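Local coordinates for regulatory protein of LacI family (Chloroflexus aggregans, PDB 3BBL) that probably regulates transcription as a DNA-binding LacI-family protein, with a periplasmic-binding-protein-like part that in such proteins senses a small effector molecule, at residues A[130-134]-A[195-199]; A[220-225]-A[236-241]. The contacts are given in a common frame with arbitrary orientation. Residues are numbered along the deposited sequence.

Contact 1. Residues A[130-134]-A[195-199]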
ATOM      1  N   ILE A 130      -1.605 -22.902  12.589  1.00 15.97           N
ATOM      2  CA  ILE A 130      -1.378 -22.069  11.419  1.00 17.39           C
ATOM      3  C   ILE A 130      -2.666 -21.761  10.649  1.00 18.38           C
ATOM      4  O   ILE A 130      -3.525 -22.627  10.453  1.00 18.27           O
ATOM      5  CB  ILE A 130      -0.344 -22.737  10.460  1.00 19.07           C
ATOM      6  CG1 ILE A 130      -0.034 -21.804   9.288  1.00 14.81           C
ATOM      7  CG2 ILE A 130      -0.864 -24.106   9.988  1.00 14.47           C
ATOM      8  CD1 ILE A 130       1.043 -22.340   8.361  1.00 14.37           C
ATOM      9  N   LEU A 131      -2.793 -20.507  10.242  1.00 18.14           N
ATOM     10  CA  LEU A 131      -3.927 -20.054   9.460  1.00 19.28           C
ATOM     11  C   LEU A 131      -3.408 -20.079   8.023  1.00 19.55           C
ATOM     12  O   LEU A 131      -2.675 -19.194   7.590  1.00 19.15           O
ATOM     13  CB  LEU A 131      -4.328 -18.643   9.893  1.00 19.48           C
ATOM     14  CG  LEU A 131      -4.594 -18.531  11.401  1.00 20.31           C
ATOM     15  CD1 LEU A 131      -5.185 -17.164  11.721  1.00 20.45           C
ATOM     16  CD2 LEU A 131      -5.535 -19.639  11.846  1.00 18.78           C
ATOM     17  N   ALA A 132      -3.776 -21.125   7.295  1.00 21.26           N
ATOM     18  CA  ALA A 132      -3.309 -21.314   5.930  1.00 21.85           C
ATOM     19  C   ALA A 132      -4.356 -21.035   4.853  1.00 23.68           C
ATOM     20  O   ALA A 132      -5.497 -20.669   5.147  1.00 23.65           O
ATOM     21  CB  ALA A 132      -2.772 -22.729   5.783  1.00 20.88           C
ATOM     22  N   TRP A 133      -3.953 -21.231   3.601  1.00 24.79           N
ATOM     23  CA  TRP A 133      -4.821 -20.988   2.457  1.00 25.85           C
ATOM     24  C   TRP A 133      -5.289 -22.287   1.802  1.00 27.53           C
ATOM     25  O   TRP A 133      -4.828 -23.370   2.156  1.00 25.76           O
ATOM     26  CB  TRP A 133      -4.078 -20.129   1.424  1.00 24.44           C
ATOM     27  CG  TRP A 133      -3.696 -18.773   1.911  1.00 24.07           C
ATOM     28  CD1 TRP A 133      -4.237 -18.100   2.963  1.00 23.77           C
ATOM     29  CD2 TRP A 133      -2.720 -17.893   1.332  1.00 25.07           C
ATOM     30  NE1 TRP A 133      -3.663 -16.859   3.081  1.00 24.33           N
ATOM     31  CE2 TRP A 133      -2.728 -16.704   2.093  1.00 23.73           C
ATOM     32  CE3 TRP A 133      -1.843 -17.996   0.244  1.00 24.26           C
ATOM     33  CZ2 TRP A 133      -1.891 -15.619   1.801  1.00 24.02           C
ATOM     34  CZ3 TRP A 133      -1.010 -16.916  -0.045  1.00 25.84           C
ATOM     35  CH2 TRP A 133      -1.041 -15.745   0.732  1.00 23.75           C
ATOM     36  N   PRO A 134      -6.213 -22.190   0.829  1.00 30.44           N
ATOM     37  CA  PRO A 134      -6.731 -23.374   0.131  1.00 32.15           C
ATOM     38  C   PRO A 134      -5.626 -24.173  -0.549  1.00 34.12           C
ATOM     39  O   PRO A 134      -4.547 -23.647  -0.813  1.00 32.64           O
ATOM     40  CB  PRO A 134      -7.717 -22.777  -0.866  1.00 31.54           C
ATOM     41  CG  PRO A 134      -8.219 -21.571  -0.151  1.00 31.04           C
ATOM     42  CD  PRO A 134      -6.948 -20.983   0.409  1.00 29.25           C
ATOM     43  N   LEU A 195      -0.600 -16.893   7.152  1.00 21.86           N
ATOM     44  CA  LEU A 195      -0.004 -16.743   5.826  1.00 22.58           C
ATOM     45  C   LEU A 195       0.089 -15.336   5.262  1.00 23.08           C
ATOM     46  O   LEU A 195       0.654 -15.143   4.189  1.00 23.39           O
ATOM     47  CB  LEU A 195      -0.667 -17.679   4.818  1.00 21.91           C
ATOM     48  CG  LEU A 195      -0.390 -19.162   5.115  1.00 24.54           C
ATOM     49  CD1 LEU A 195      -0.533 -19.979   3.828  1.00 22.64           C
ATOM     50  CD2 LEU A 195       1.004 -19.340   5.692  1.00 20.31           C
ATOM     51  N   ASN A 196      -0.480 -14.362   5.969  1.00 23.05           N
ATOM     52  CA  ASN A 196      -0.365 -12.954   5.598  1.00 25.64           C
ATOM     53  C   ASN A 196      -0.697 -12.129   6.833  1.00 25.36           C
ATOM     54  O   ASN A 196      -1.281 -12.648   7.779  1.00 27.00           O
ATOM     55  CB  ASN A 196      -1.220 -12.585   4.363  1.00 24.26           C
ATOM     56  CG  ASN A 196      -2.691 -12.416   4.657  1.00 27.11           C
ATOM     57  OD1 ASN A 196      -3.479 -12.202   3.735  1.00 28.58           O
ATOM     58  ND2 ASN A 196      -3.077 -12.504   5.913  1.00 27.22           N
ATOM     59  N   ASP A 197      -0.287 -10.866   6.853  1.00 24.51           N
ATOM     60  CA  ASP A 197      -0.526 -10.029   8.017  1.00 23.22           C
ATOM     61  C   ASP A 197      -1.986  -9.702   8.257  1.00 23.51           C
ATOM     62  O   ASP A 197      -2.403  -9.501   9.402  1.00 23.87           O
ATOM     63  CB  ASP A 197       0.288  -8.741   7.928  1.00 24.76           C
ATOM     64  CG  ASP A 197       1.780  -8.989   7.983  1.00 23.83           C
ATOM     65  OD1 ASP A 197       2.205 -10.054   8.466  1.00 24.70           O
ATOM     66  OD2 ASP A 197       2.535  -8.105   7.561  1.00 24.39           O
ATOM     67  N   THR A 198      -2.774  -9.650   7.192  1.00 23.94           N
ATOM     68  CA  THR A 198      -4.196  -9.363   7.361  1.00 25.22           C
ATOM     69  C   THR A 198      -4.816 -10.416   8.280  1.00 23.32           C
ATOM     70  O   THR A 198      -5.595 -10.087   9.173  1.00 22.48           O
ATOM     71  CB  THR A 198      -4.931  -9.377   6.018  1.00 26.91           C
ATOM     72  OG1 THR A 198      -4.203  -8.580   5.081  1.00 31.21           O
ATOM     73  CG2 THR A 198      -6.322  -8.805   6.170  1.00 27.55           C
HETATM   74  N   MSE A 199      -4.462 -11.680   8.049  1.00 20.93           N
HETATM   75  CA  MSE A 199      -4.957 -12.780   8.864  1.00 20.66           C
HETATM   76  C   MSE A 199      -4.472 -12.618  10.300  1.00 20.80           C
HETATM   77  O   MSE A 199      -5.245 -12.771  11.245  1.00 22.17           O
HETATM   78  CB  MSE A 199      -4.485 -14.123   8.304  1.00 17.67           C
HETATM   79  CG  MSE A 199      -5.071 -14.437   6.958  1.00 12.86           C
HETATM   80 SE   MSE A 199      -4.372 -16.181   6.440  1.00 22.64          SE
HETATM   81  CE  MSE A 199      -5.982 -17.234   6.643  1.00  9.56           C
TER
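The selenium of Met199, modelled as selenomethionine, lies beside the edge of an indole: SE is 4.5 Å from the centroid of the Trp133 five-membered ring, 74° off its normal, and Met199 SE is 3.5 Å from Trp133 NE1. This is a Met-aromatic contact of the edge-on kind. Leu195 covers one face of the same ring; its CB makes a CH-pi contact 3.7 Å from the five-membered centroid, close to the normal. Asn196 CB meets the benzo edge, 4.0 Å from Trp133 CZ2. The backbone supplies one hydrogen bond, Leu195 N to Leu131 O at 3.1 Å, bent to 135°. Since Leu131 is also bonded through its backbone to Met193, this bond carries the parallel pairing of strands 128-132 and 191-194 one step past the end of the second strand. Apolar contacts fill in around it: Ile130 CD1 to Leu195 CD2 and Ala132 CB to Leu195 CD1, both 4.0 Å, and Leu131 CB to Met199 CE, 3.9 Å. Helix 138-153 packs on Ile130 and Trp133, helix 170-181 on Leu131 and Met199. Asn196 is the N-cap of helix 197-209. The end of strand 128-132 packs on the turn from strand 191-194 into that helix, at the C-terminal edge of the parallel part of a Rossmann-like sheet, which faces the ligand cleft in periplasmic-binding-protein folds. Trp133 NE1 is buried without a hydrogen-bond partner in the model, beside the selenium, where natural methionine would have sulfur. Apart from one main-chain bond, therefore, the segments hold together by dispersion and ring contacts.

Contact 2. Residues A[220-225]-A[236-241]; sequences IIGFDD and LSSVRQ. With EDO (1,2-ethanediol), chain C.
Asp225 OD2 (chi1 t) takes a forked salt bridge from Arg240 (chi1 to chi3 t, t, m), 2.9 Å from NE and 3.0 Å from NH2, while Asp225 OD1 pairs with Arg277. Asp225 N donates to Ser238 OG (chi1 t; 2.9 Å), also bonded to Asp197. The extended strands 220-223 and 237-240 run parallel, axes 4.3 Å apart and 27° askew, with Gly222 opposite Ser238 and Phe223 opposite Val239. The ladder is Gly222 N to Ser237 O (2.9 Å), Val239 N to Gly222 O (3.2 Å) and Asp224 N to Val239 O (2.8 Å). Positive phi at Asp224 (99°) and Asp225 (31°) then turns the chain away. Ethanediol, probably from crystallisation, bridges the other end: O1 accepts from Ile220 N (2.8 Å); O2 accepts from Ser237 N (3.0 Å) and donates to Ile220 O (2.7 Å). Phe223 (chi1 t) lays its ring face on Val239 CB, 3.7 Å from the centroid. In the Rossmann-like sheet, 219-223 pairs onward with 191-194 and 237-240 with antiparallel 267-275; helices 109-123 and 197-209 cover Ile221 and Ile220.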
ATOM      1  N   ILE A 220       2.029 -14.632  17.992  1.00 15.95           N
ATOM      2  CA  ILE A 220       1.556 -14.547  16.623  1.00 16.93           C
ATOM      3  C   ILE A 220       2.632 -14.043  15.668  1.00 18.18           C
ATOM      4  O   ILE A 220       3.300 -13.050  15.941  1.00 20.40           O
ATOM      5  CB  ILE A 220       0.332 -13.607  16.521  1.00 17.24           C
ATOM      6  CG1 ILE A 220      -0.824 -14.183  17.332  1.00 18.99           C
ATOM      7  CG2 ILE A 220      -0.098 -13.434  15.055  1.00 17.14           C
ATOM      8  CD1 ILE A 220      -1.982 -13.205  17.524  1.00 19.17           C
ATOM      9  N   ILE A 221       2.812 -14.742  14.554  1.00 18.36           N
ATOM     10  CA  ILE A 221       3.779 -14.319  13.549  1.00 19.47           C
ATOM     11  C   ILE A 221       3.043 -14.302  12.222  1.00 19.59           C
ATOM     12  O   ILE A 221       2.406 -15.284  11.849  1.00 19.39           O
ATOM     13  CB  ILE A 221       4.998 -15.268  13.453  1.00 19.59           C
ATOM     14  CG1 ILE A 221       5.795 -15.232  14.753  1.00 18.58           C
ATOM     15  CG2 ILE A 221       5.900 -14.839  12.303  1.00 17.92           C
ATOM     16  CD1 ILE A 221       7.086 -16.023  14.705  1.00 19.97           C
ATOM     17  N   GLY A 222       3.109 -13.169  11.528  1.00 20.06           N
ATOM     18  CA  GLY A 222       2.435 -13.044  10.248  1.00 18.93           C
ATOM     19  C   GLY A 222       3.370 -13.231   9.075  1.00 20.54           C
ATOM     20  O   GLY A 222       4.486 -13.740   9.222  1.00 18.15           O
ATOM     21  N   PHE A 223       2.903 -12.821   7.898  1.00 22.48           N
ATOM     22  CA  PHE A 223       3.687 -12.930   6.670  1.00 23.08           C
ATOM     23  C   PHE A 223       3.394 -11.756   5.752  1.00 22.51           C
ATOM     24  O   PHE A 223       2.225 -11.426   5.523  1.00 20.85           O
ATOM     25  CB  PHE A 223       3.368 -14.254   5.961  1.00 23.91           C
ATOM     26  CG  PHE A 223       4.512 -14.813   5.148  1.00 24.51           C
ATOM     27  CD1 PHE A 223       5.209 -15.933   5.593  1.00 23.42           C
ATOM     28  CD2 PHE A 223       4.882 -14.231   3.932  1.00 24.99           C
ATOM     29  CE1 PHE A 223       6.257 -16.477   4.837  1.00 24.75           C
ATOM     30  CE2 PHE A 223       5.926 -14.766   3.171  1.00 25.02           C
ATOM     31  CZ  PHE A 223       6.614 -15.890   3.624  1.00 23.13           C
ATOM     32  N   ASP A 224       4.493 -11.172   5.263  1.00 23.62           N
ATOM     33  CA  ASP A 224       4.649 -10.018   4.350  1.00 27.66           C
ATOM     34  C   ASP A 224       4.945  -8.686   5.004  1.00 28.09           C
ATOM     35  O   ASP A 224       5.006  -7.675   4.325  1.00 32.97           O
ATOM     36  CB  ASP A 224       3.514  -9.770   3.312  1.00 29.95           C
ATOM     37  CG  ASP A 224       2.566 -10.909   3.149  1.00 34.51           C
ATOM     38  OD1 ASP A 224       1.364 -10.586   3.174  1.00 34.26           O
ATOM     39  OD2 ASP A 224       2.977 -12.078   2.991  1.00 41.03           O
ATOM     40  N   ASP A 225       5.124  -8.680   6.315  1.00 27.22           N
ATOM     41  CA  ASP A 225       5.487  -7.468   7.036  1.00 25.32           C
ATOM     42  C   ASP A 225       4.936  -6.192   6.397  1.00 24.31           C
ATOM     43  O   ASP A 225       5.672  -5.279   6.054  1.00 23.18           O
ATOM     44  CB  ASP A 225       7.012  -7.418   7.109  1.00 25.51           C
ATOM     45  CG  ASP A 225       7.525  -6.324   8.003  1.00 26.45           C
ATOM     46  OD1 ASP A 225       6.786  -5.925   8.917  1.00 27.85           O
ATOM     47  OD2 ASP A 225       8.673  -5.876   7.804  1.00 26.52           O
ATOM     48  N   LEU A 236       3.643  -6.350  15.556  1.00 27.92           N
ATOM     49  CA  LEU A 236       3.591  -7.690  14.994  1.00 25.54           C
ATOM     50  C   LEU A 236       4.866  -8.214  14.347  1.00 23.98           C
ATOM     51  O   LEU A 236       5.459  -7.562  13.494  1.00 24.52           O
ATOM     52  CB  LEU A 236       2.449  -7.764  13.977  1.00 24.32           C
ATOM     53  CG  LEU A 236       2.263  -9.095  13.246  1.00 25.25           C
ATOM     54  CD1 LEU A 236       1.790 -10.174  14.226  1.00 21.10           C
ATOM     55  CD2 LEU A 236       1.255  -8.911  12.119  1.00 26.67           C
ATOM     56  N   SER A 237       5.286  -9.400  14.769  1.00 22.29           N
ATOM     57  CA  SER A 237       6.446 -10.048  14.175  1.00 21.51           C
ATOM     58  C   SER A 237       5.931 -10.636  12.865  1.00 21.09           C
ATOM     59  O   SER A 237       4.795 -11.132  12.799  1.00 19.57           O
ATOM     60  CB  SER A 237       6.967 -11.153  15.083  1.00 20.68           C
ATOM     61  OG  SER A 237       7.787 -10.605  16.093  1.00 22.80           O
ATOM     62  N   SER A 238       6.753 -10.576  11.823  1.00 20.86           N
ATOM     63  CA  SER A 238       6.323 -11.059  10.519  1.00 22.09           C
ATOM     64  C   SER A 238       7.485 -11.428   9.621  1.00 23.49           C
ATOM     65  O   SER A 238       8.622 -11.048   9.881  1.00 24.40           O
ATOM     66  CB  SER A 238       5.495  -9.969   9.835  1.00 21.76           C
ATOM     67  OG  SER A 238       4.888 -10.440   8.652  1.00 21.40           O
ATOM     68  N   VAL A 239       7.186 -12.171   8.561  1.00 24.40           N
ATOM     69  CA  VAL A 239       8.198 -12.572   7.593  1.00 24.42           C
ATOM     70  C   VAL A 239       8.244 -11.529   6.478  1.00 24.65           C
ATOM     71  O   VAL A 239       7.246 -11.291   5.797  1.00 23.98           O
ATOM     72  CB  VAL A 239       7.880 -13.940   6.965  1.00 24.81           C
ATOM     73  CG1 VAL A 239       8.976 -14.310   5.977  1.00 24.60           C
ATOM     74  CG2 VAL A 239       7.758 -14.998   8.046  1.00 22.74           C
ATOM     75  N   ARG A 240       9.403 -10.903   6.304  1.00 24.85           N
ATOM     76  CA  ARG A 240       9.584  -9.894   5.264  1.00 24.19           C
ATOM     77  C   ARG A 240      10.196 -10.512   4.015  1.00 24.01           C
ATOM     78  O   ARG A 240      11.128 -11.316   4.098  1.00 22.59           O
ATOM     79  CB  ARG A 240      10.490  -8.775   5.758  1.00 22.91           C
ATOM     80  CG  ARG A 240      10.726  -7.679   4.738  1.00 24.13           C
ATOM     81  CD  ARG A 240      11.718  -6.676   5.271  1.00 23.14           C
ATOM     82  NE  ARG A 240      11.204  -6.016   6.464  1.00 25.00           N
ATOM     83  CZ  ARG A 240      11.958  -5.362   7.341  1.00 26.11           C
ATOM     84  NH1 ARG A 240      13.270  -5.281   7.168  1.00 25.83           N
ATOM     85  NH2 ARG A 240      11.400  -4.786   8.388  1.00 25.27           N
ATOM     86  N   GLN A 241       9.651 -10.137   2.863  1.00 23.66           N
ATOM     87  CA  GLN A 241      10.146 -10.626   1.581  1.00 25.09           C
ATOM     88  C   GLN A 241      10.866  -9.472   0.887  1.00 24.13           C
ATOM     89  O   GLN A 241      10.441  -8.323   0.986  1.00 23.06           O
ATOM     90  CB  GLN A 241       8.988 -11.116   0.704  1.00 26.43           C
ATOM     91  CG  GLN A 241       8.200 -12.275   1.283  1.00 27.95           C
ATOM     92  CD  GLN A 241       7.257 -12.898   0.272  1.00 29.25           C
ATOM     93  OE1 GLN A 241       6.433 -12.216  -0.325  1.00 29.75           O
ATOM     94  NE2 GLN A 241       7.378 -14.204   0.075  1.00 29.88           N
TER
HETATM   95  C1  EDO C 501       3.259 -11.422  19.232  1.00 30.41           C
HETATM   96  O1  EDO C 501       3.719 -12.779  19.265  1.00 28.24           O
HETATM   97  C2  EDO C 501       4.167 -10.558  18.347  1.00 29.70           C
HETATM   98  O2  EDO C 501       3.722 -10.592  16.995  1.00 28.92           O
HETATM   99  O   HOH W   1       7.501  -8.545   2.407  1.00 35.21           O

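Contacts 1 and 2 belong to one sheet, their centres about 11 Å apart. Helix 197-209, whose first turn lies in contact 1, is followed in the chain by strand 219-223 of contact 2. Asp197, at the start of the helix, reaches Ser238 of contact 2; separately, Leu195 O packs 3.4 Å from Phe223 CB. Both are mainly buried, but contact 1 couples a strand end to a helix start through apolar and ring contacts, whereas contact 2 is a strand pair with a short parallel backbone ladder whose charged pair reaches the exposed Arg240. Strands 128-132 and 219-223 run parallel and end at the same edge of the sheet, which probably borders the effector cleft, as in other LacI-family proteins.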